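Local coordinates for chromosome-partitioning protein ParB (Caulobacter vibrioides NA1000, PDB 6S6H) that binds the centromeric parS site through its DNA-binding domain and takes part in chromosome partition, at residues V20-L25 with T55-L59; S71-T75 with A92-I96. All blocks are in the same frame, centred on the assembly; numbering follows the deposited sequence.

Contact 1. Residues V20-L25 with T55-L59. With nucleotides of chain D.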
# COMPACT_ATOMS: atom_id res chain seq x y z
N VAL B 20 -11.04 -1.41 2.60
CA VAL B 20 -10.55 -0.35 3.54
C VAL B 20 -11.72 0.18 4.39
O VAL B 20 -11.48 0.47 5.58
CB VAL B 20 -9.83 0.78 2.78
CG1 VAL B 20 -10.77 1.58 1.90
CG2 VAL B 20 -9.08 1.70 3.73
N LEU B 21 -12.93 0.30 3.82
CA LEU B 21 -14.12 0.86 4.52
C LEU B 21 -14.67 -0.14 5.54
O LEU B 21 -15.17 0.30 6.59
CB LEU B 21 -15.18 1.25 3.49
CG LEU B 21 -14.83 2.44 2.60
CD1 LEU B 21 -15.90 2.65 1.53
CD2 LEU B 21 -14.65 3.71 3.42
N GLU B 22 -14.59 -1.44 5.24
CA GLU B 22 -15.01 -2.53 6.16
C GLU B 22 -14.05 -2.55 7.37
O GLU B 22 -14.53 -2.76 8.50
CB GLU B 22 -15.05 -3.87 5.44
CG GLU B 22 -16.23 -4.00 4.48
CD GLU B 22 -16.17 -5.18 3.53
OE1 GLU B 22 -15.07 -5.73 3.35
OE2 GLU B 22 -17.21 -5.53 2.96
N GLU B 23 -12.76 -2.33 7.13
CA GLU B 23 -11.71 -2.23 8.18
C GLU B 23 -11.99 -1.01 9.07
O GLU B 23 -11.87 -1.14 10.30
CB GLU B 23 -10.31 -2.13 7.57
CG GLU B 23 -9.87 -3.41 6.89
CD GLU B 23 -8.41 -3.45 6.47
OE1 GLU B 23 -8.03 -4.40 5.75
OE2 GLU B 23 -7.67 -2.53 6.86
N ALA B 24 -12.35 0.12 8.45
CA ALA B 24 -12.67 1.40 9.13
C ALA B 24 -13.82 1.19 10.12
O ALA B 24 -13.62 1.48 11.32
CB ALA B 24 -13.01 2.45 8.10
N LEU B 25 -14.97 0.71 9.64
CA LEU B 25 -16.19 0.50 10.46
C LEU B 25 -15.89 -0.48 11.59
O LEU B 25 -16.39 -0.27 12.70
CB LEU B 25 -17.33 0.00 9.57
CG LEU B 25 -18.67 -0.23 10.28
CD1 LEU B 25 -19.09 1.02 11.04
CD2 LEU B 25 -19.75 -0.65 9.30
N THR B 55 -7.77 5.92 8.28
CA THR B 55 -8.60 4.77 7.83
C THR B 55 -10.07 5.06 8.16
O THR B 55 -10.90 4.96 7.24
CB THR B 55 -8.09 3.46 8.45
OG1 THR B 55 -6.75 3.24 8.01
CG2 THR B 55 -8.93 2.26 8.07
N MET B 56 -10.37 5.43 9.41
CA MET B 56 -11.77 5.62 9.89
C MET B 56 -12.38 6.91 9.31
O MET B 56 -13.60 6.89 9.03
CB MET B 56 -11.83 5.65 11.42
CG MET B 56 -11.59 4.29 12.04
SD MET B 56 -11.63 4.28 13.84
CE MET B 56 -10.41 5.54 14.21
N ARG B 57 -11.57 7.95 9.11
CA ARG B 57 -12.00 9.24 8.49
C ARG B 57 -12.72 8.99 7.15
O ARG B 57 -13.61 9.80 6.81
CB ARG B 57 -10.80 10.17 8.27
CG ARG B 57 -10.40 10.97 9.51
CD ARG B 57 -9.24 11.91 9.24
NE ARG B 57 -9.56 12.87 8.19
CZ ARG B 57 -8.85 13.10 7.09
NH1 ARG B 57 -7.71 12.46 6.87
NH2 ARG B 57 -9.28 13.98 6.21
N LEU B 58 -12.35 7.93 6.43
CA LEU B 58 -12.90 7.56 5.10
C LEU B 58 -14.40 7.28 5.18
O LEU B 58 -15.08 7.42 4.14
CB LEU B 58 -12.17 6.33 4.55
CG LEU B 58 -10.68 6.51 4.24
CD1 LEU B 58 -10.06 5.18 3.85
CD2 LEU B 58 -10.47 7.55 3.15
N LEU B 59 -14.91 6.89 6.36
CA LEU B 59 -16.36 6.60 6.57
C LEU B 59 -17.19 7.88 6.44
O LEU B 59 -18.39 7.76 6.15
CB LEU B 59 -16.55 5.96 7.95
CG LEU B 59 -15.91 4.58 8.14
CD1 LEU B 59 -15.94 4.18 9.60
CD2 LEU B 59 -16.61 3.54 7.28
P DT D 5 -10.75 16.12 9.28
OP1 DT D 5 -11.63 17.22 8.80
OP2 DT D 5 -11.18 14.71 9.08
O5' DT D 5 -9.31 16.31 8.64
C5' DT D 5 -8.66 17.58 8.70
C4' DT D 5 -7.20 17.49 8.32
O4' DT D 5 -6.47 16.62 9.22
C3' DT D 5 -6.88 16.97 6.91
O3' DT D 5 -6.62 18.10 6.08
C2' DT D 5 -5.64 16.10 7.11
C1' DT D 5 -5.26 16.35 8.56
N1 DT D 5 -4.59 15.24 9.27
C2 DT D 5 -3.23 15.35 9.48
O2 DT D 5 -2.57 16.29 9.08
N3 DT D 5 -2.67 14.30 10.16
C4 DT D 5 -3.32 13.18 10.65
O4 DT D 5 -2.69 12.32 11.25
C5 DT D 5 -4.75 13.14 10.40
C7 DT D 5 -5.54 11.97 10.89
C6 DT D 5 -5.30 14.16 9.73

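Contact 2. Residues S71-T75 with A92-I96. With nucleotides of chain C.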
# COMPACT_ATOMS: atom_id res chain seq x y z
N SER B 71 -15.48 -0.23 -5.56
CA SER B 71 -15.39 -0.65 -6.98
C SER B 71 -13.93 -0.65 -7.45
O SER B 71 -13.62 -1.38 -8.41
CB SER B 71 -16.26 0.21 -7.86
OG SER B 71 -15.79 1.55 -7.90
N GLY B 72 -13.07 0.16 -6.82
CA GLY B 72 -11.62 0.24 -7.11
C GLY B 72 -11.30 1.28 -8.16
O GLY B 72 -10.16 1.29 -8.65
N GLU B 73 -12.26 2.15 -8.50
CA GLU B 73 -12.06 3.31 -9.41
C GLU B 73 -11.16 4.34 -8.73
O GLU B 73 -10.43 5.05 -9.45
CB GLU B 73 -13.41 3.91 -9.82
CG GLU B 73 -14.10 3.14 -10.93
CD GLU B 73 -15.56 3.48 -11.14
OE1 GLU B 73 -15.85 4.44 -11.88
OE2 GLU B 73 -16.41 2.78 -10.54
N LEU B 74 -11.21 4.42 -7.39
CA LEU B 74 -10.26 5.20 -6.55
C LEU B 74 -9.56 4.24 -5.58
O LEU B 74 -10.17 3.23 -5.21
CB LEU B 74 -11.03 6.26 -5.75
CG LEU B 74 -11.63 7.41 -6.55
CD1 LEU B 74 -12.34 8.39 -5.62
CD2 LEU B 74 -10.58 8.14 -7.36
N THR B 75 -8.34 4.58 -5.17
CA THR B 75 -7.60 3.94 -4.05
C THR B 75 -7.87 4.73 -2.77
O THR B 75 -8.43 5.85 -2.87
CB THR B 75 -6.10 3.86 -4.32
OG1 THR B 75 -5.54 5.15 -4.10
CG2 THR B 75 -5.76 3.38 -5.72
N ALA B 92 -13.41 13.59 -7.11
CA ALA B 92 -13.45 12.15 -7.43
C ALA B 92 -13.61 11.96 -8.94
O ALA B 92 -12.85 11.16 -9.51
CB ALA B 92 -14.56 11.47 -6.66
N LYS B 93 -14.55 12.68 -9.56
CA LYS B 93 -14.84 12.59 -11.02
C LYS B 93 -13.61 13.04 -11.82
O LYS B 93 -13.28 12.37 -12.82
CB LYS B 93 -16.07 13.42 -11.40
CG LYS B 93 -17.41 12.80 -11.01
CD LYS B 93 -18.57 13.77 -11.04
N GLN B 94 -12.96 14.13 -11.40
CA GLN B 94 -11.75 14.70 -12.05
C GLN B 94 -10.59 13.69 -11.98
O GLN B 94 -9.87 13.56 -12.98
CB GLN B 94 -11.35 16.03 -11.40
CG GLN B 94 -12.17 17.21 -11.89
CD GLN B 94 -11.94 18.44 -11.05
OE1 GLN B 94 -11.34 19.42 -11.49
NE2 GLN B 94 -12.42 18.40 -9.81
N ILE B 95 -10.43 13.02 -10.83
CA ILE B 95 -9.35 12.02 -10.58
C ILE B 95 -9.51 10.85 -11.56
O ILE B 95 -8.50 10.42 -12.14
CB ILE B 95 -9.37 11.55 -9.11
CG1 ILE B 95 -8.92 12.66 -8.16
CG2 ILE B 95 -8.53 10.29 -8.92
CD1 ILE B 95 -9.41 12.49 -6.74
N ILE B 96 -10.74 10.36 -11.72
CA ILE B 96 -11.07 9.17 -12.57
C ILE B 96 -10.97 9.57 -14.05
O ILE B 96 -10.42 8.78 -14.83
CB ILE B 96 -12.46 8.61 -12.22
CG1 ILE B 96 -12.52 8.12 -10.77
CG2 ILE B 96 -12.86 7.51 -13.19
CD1 ILE B 96 -13.91 8.02 -10.20
P DG C 11 -1.18 6.10 -7.56
OP1 DG C 11 -2.46 6.14 -8.32
OP2 DG C 11 -0.57 7.38 -7.12
O5' DG C 11 -1.30 5.18 -6.26
C5' DG C 11 -1.78 3.84 -6.35
C4' DG C 11 -1.55 3.12 -5.04
O4' DG C 11 -0.17 3.28 -4.63
C3' DG C 11 -2.40 3.62 -3.86
O3' DG C 11 -2.77 2.48 -3.07
C2' DG C 11 -1.47 4.60 -3.17
C1' DG C 11 -0.09 4.00 -3.40
N9 DG C 11 0.98 4.98 -3.53
C8 DG C 11 0.95 6.16 -4.24
N7 DG C 11 2.08 6.81 -4.18
C5 DG C 11 2.90 6.02 -3.39
C6 DG C 11 4.23 6.23 -2.96
O6 DG C 11 4.99 7.18 -3.21
N1 DG C 11 4.68 5.18 -2.16
C2 DG C 11 3.94 4.08 -1.82
N2 DG C 11 4.55 3.18 -1.04
N3 DG C 11 2.69 3.88 -2.20
C4 DG C 11 2.23 4.89 -2.98
P DT C 12 -3.41 2.63 -1.62
OP1 DT C 12 -4.29 1.46 -1.39
OP2 DT C 12 -3.96 4.01 -1.48
O5' DT C 12 -2.16 2.48 -0.66
C5' DT C 12 -1.39 1.27 -0.67
C4' DT C 12 -0.51 1.18 0.55
O4' DT C 12 0.55 2.16 0.48
C3' DT C 12 -1.21 1.41 1.89
O3' DT C 12 -0.64 0.46 2.80
C2' DT C 12 -0.86 2.84 2.24
C1' DT C 12 0.50 3.05 1.58
N1 DT C 12 0.80 4.41 1.07
C2 DT C 12 2.09 4.88 1.19
O2 DT C 12 2.97 4.25 1.75
N3 DT C 12 2.30 6.12 0.64
C4 DT C 12 1.37 6.91 -0.02
O4 DT C 12 1.71 8.01 -0.46
C5 DT C 12 0.04 6.35 -0.11
C7 DT C 12 -1.03 7.14 -0.80
C6 DT C 12 -0.17 5.14 0.41

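Contact 1. Residues V20-L25 with T55-L59
Ala24 carries the closest approach of the two segments: its CB points at the backbone of 55-59, 3.4 Å from Thr55 O, and also meets Leu59 CG at 3.6 Å. The backbones come within 4.4 Å here, between Ala24 CA and Met56 CA, a spacing that suits a small side chain, and Met56 CG lies 3.5 Å from Ala24 O. Leu59 straddles a backbone hydrogen bond of helix 20-34, with CD1 at its donor Leu25 N and CD2 at its acceptor Leu21 O. Val20 and Leu58 meet at about a right angle, Val20 CG2 standing 3.6 Å from Leu58 CD1, while CD2 of Leu21 rests on Leu58 CB. Helix 49-57 is the recognition helix of the ParB helix-turn-helix; the start of helix 20-34 packs on its end and on the 3-10 turn after it. CG2 of Thr55 lies 4.0 Å from Val20 O, set anti to the backbone N (chi1 -61°), and OG1 hydrogen-bonds His51 O. On the side away from helix 20-34, Arg57 NE donates to OP2 of DT5 of chain D at 2.6 Å (N-H...O 147°), with O5' of that nucleotide over one guanidinium face. NH1 hydrogen-bonds Asn54 OD1, which helps to fix the group's rotation.

Contact 2. Residues S71-T75 with A92-I96
Beyond the helix-turn-helix of the ParB DNA-binding domain, the turn that joins helix 63-71 to helix 76-81 packs against helix 88-98, and Leu74 is the side chain that makes the join. It reaches helix 88-98 with both branches. CD2 lies 3.4 Å from Ile95 CG2 and 3.9 Å from Ile96 CG1, whereas CD1 meets the methyl of Ala92 at 3.9 Å. The two methyls of its fork thus span one turn of the helix, from Ala92 to Ile95 and Ile96. The leucine crosses both isoleucines at about a right angle. Ile95 offers its short branch: with chi1 -70° CG1 lies beside the backbone N, anti to the carbonyl carbon, and CG2 is the branch anti to N that meets Leu74. At the margin Ile96 lies along the backbone of the turn, its CG1 3.9 Å from Glu73 O and its CD1 4.2 Å from Glu73 CB. Tyr68 of helix 63-71 touches Glu73, Leu74, Ala92 and Ile96, flanking the contact, and Ile82 packs on Ala92 and Ile95. Thr75 stands at the N-cap of helix 76-81, on the DNA side; its OG1 bonds His78 ND1 and lies 3.3 Å from OP2 of DT12 of chain C, at best a weak bond. No hydrogen bond crosses between the two segments, and the side-chain contacts between them are apolar, which implies that the fit rests on the shapes of Leu74, Ala92 and the two isoleucines and not on directed bonds.

Overall arrangement
Both contacts fall within the ParB helix-turn-helix domain and follow one another along the chain, contact 1 closing before contact 2 opens. Their centres are about 17 Å apart, and their nearest atoms, about 6 Å apart, do not touch. Helix 63-71 bridges them: its side chains pack on Leu21 of contact 1, and it runs into the turn of contact 2. Helix 76-81, which starts from that turn, comes back to meet Leu58 and Arg57. Contact 1 thus joins helix 20-34 to the recognition helix, and contact 2 joins the turn between helices 63-71 and 76-81 to helix 88-98; each has a residue reaching a DNA backbone, on chain D and, weakly, on chain C.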